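Local coordinates for lipid-transfer protein (Thermomonospora curvata, PDB 6OK1) that is of unknown precise function but is named a lipid-transfer protein and has the thiolase fold, at residues 88-93 / 224-229. Numbering follows the deposited sequence.
Sequences GTVQQA and LVVVST
Ala93 of the helix sets its methyl against the base of the isopropyl group of Val226 on the strand: Ala93 CB lies 3.7 Å from Val226 CB, 3.8 Å from Val226 CG2 and 3.9 Å from Val226 CG1, so the methyl touches the branch point and both arms. These two residues and Val90 account for most of the 175 Å² buried between 88-93 and 224-229. With CG1 anti to the backbone N (chi1 176°), Val226 has CG2 beside its backbone N and on the side of Val90, whose CG1 makes a looser approach at 4.4 Å from that Val226 CG2. Helix 86-98 packs on one face of the mixed sheet of the thiolase N-terminal domain; the axes of 88-93 and 224-228 approach to 9.1 Å with their N-to-C directions 30° apart. The alternation expected of a strand is evident: Leu224 and Val226 point toward the helix, Val225 away. One turn before Ala93, Val90 CG2 meets Leu224 CD1 at 3.8 Å, the two side chains crossing at about a right angle. Ile351 of helix 348-359 touches both Val90 and Leu224, while Ile242 of strand 240-248 touches Val90 and Val226.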
loop_
_atom_site.group_PDB
_atom_site.type_symbol
_atom_site.label_atom_id
_atom_site.label_comp_id
_atom_site.label_asym_id
_atom_site.label_seq_id
_atom_site.Cartn_x
_atom_site.Cartn_y
_atom_site.Cartn_z
ATOM N N GLY A 88 0.479 12.855 0.927
ATOM C CA GLY A 88 -0.453 11.955 1.581
ATOM C C GLY A 88 0.129 11.228 2.777
ATOM O O GLY A 88 -0.589 10.970 3.750
ATOM N N THR A 89 1.432 10.899 2.750
ATOM C CA THR A 89 1.997 10.225 3.917
ATOM C C THR A 89 1.943 11.140 5.124
ATOM O O THR A 89 1.668 10.704 6.252
ATOM C CB THR A 89 3.438 9.742 3.689
ATOM O OG1 THR A 89 4.337 10.855 3.588
ATOM C CG2 THR A 89 3.540 8.817 2.483
ATOM N N VAL A 90 2.151 12.440 4.898
ATOM C CA VAL A 90 2.060 13.397 5.985
ATOM C C VAL A 90 0.607 13.619 6.411
ATOM O O VAL A 90 0.338 13.789 7.603
ATOM C CB VAL A 90 2.746 14.710 5.582
ATOM C CG1 VAL A 90 2.554 15.769 6.683
ATOM C CG2 VAL A 90 4.234 14.472 5.345
ATOM N N GLN A 91 -0.345 13.637 5.468
ATOM C CA GLN A 91 -1.756 13.652 5.856
ATOM C C GLN A 91 -2.078 12.482 6.774
ATOM O O GLN A 91 -2.733 12.655 7.812
ATOM C CB GLN A 91 -2.682 13.619 4.645
ATOM C CG GLN A 91 -4.124 13.857 5.063
ATOM C CD GLN A 91 -5.095 13.494 3.997
ATOM O OE1 GLN A 91 -5.038 12.389 3.456
ATOM N NE2 GLN A 91 -6.008 14.398 3.683
ATOM N N GLN A 92 -1.644 11.270 6.388
ATOM C CA GLN A 92 -1.840 10.090 7.228
ATOM C C GLN A 92 -1.356 10.330 8.646
ATOM O O GLN A 92 -2.084 10.085 9.614
ATOM C CB GLN A 92 -1.126 8.888 6.608
ATOM C CG GLN A 92 -1.837 8.263 5.426
ATOM C CD GLN A 92 -2.986 7.385 5.880
ATOM O OE1 GLN A 92 -2.839 6.609 6.829
ATOM N NE2 GLN A 92 -4.133 7.547 5.275
ATOM N N ALA A 93 -0.135 10.824 8.780
ATOM C CA ALA A 93 0.442 11.040 10.092
ATOM C C ALA A 93 -0.346 12.083 10.870
ATOM O O ALA A 93 -0.615 11.910 12.062
ATOM C CB ALA A 93 1.899 11.459 9.929
ATOM N N LEU A 224 10.510 12.176 7.798
ATOM C CA LEU A 224 9.833 13.331 8.388
ATOM C C LEU A 224 9.134 12.857 9.654
ATOM O O LEU A 224 8.454 11.834 9.612
ATOM C CB LEU A 224 8.783 13.916 7.432
ATOM C CG LEU A 224 9.203 14.185 5.986
ATOM C CD1 LEU A 224 8.006 14.310 5.092
ATOM C CD2 LEU A 224 10.041 15.453 5.878
ATOM N N VAL A 225 9.267 13.611 10.758
ATOM C CA VAL A 225 8.649 13.278 12.044
ATOM C C VAL A 225 7.465 14.207 12.288
ATOM O O VAL A 225 7.615 15.433 12.292
ATOM C CB VAL A 225 9.659 13.396 13.200
ATOM C CG1 VAL A 225 8.963 13.203 14.536
ATOM C CG2 VAL A 225 10.739 12.356 13.037
ATOM N N VAL A 226 6.295 13.620 12.535
ATOM C CA VAL A 226 5.062 14.372 12.754
ATOM C C VAL A 226 4.608 14.108 14.182
ATOM O O VAL A 226 4.568 12.953 14.620
ATOM C CB VAL A 226 3.983 13.960 11.732
ATOM C CG1 VAL A 226 2.628 14.675 11.992
ATOM C CG2 VAL A 226 4.463 14.271 10.300
ATOM N N VAL A 227 4.267 15.178 14.908
ATOM C CA VAL A 227 3.754 15.080 16.270
ATOM C C VAL A 227 2.607 16.072 16.420
ATOM O O VAL A 227 2.315 16.856 15.512
ATOM C CB VAL A 227 4.852 15.369 17.322
ATOM C CG1 VAL A 227 5.918 14.324 17.268
ATOM C CG2 VAL A 227 5.447 16.727 17.079
ATOM N N SER A 228 1.972 16.083 17.599
ATOM C CA SER A 228 0.993 17.131 17.829
ATOM C C SER A 228 1.688 18.489 17.851
ATOM O O SER A 228 2.870 18.613 18.190
ATOM C CB SER A 228 0.243 16.905 19.145
ATOM O OG SER A 228 1.106 17.153 20.238
ATOM N N THR A 229 0.938 19.529 17.497
ATOM C CA THR A 229 1.501 20.867 17.563
ATOM C C THR A 229 1.932 21.214 18.992
ATOM O O THR A 229 2.990 21.821 19.190
ATOM C CB THR A 229 0.492 21.875 16.998
ATOM O OG1 THR A 229 0.313 21.619 15.589
ATOM C CG2 THR A 229 0.981 23.291 17.166
#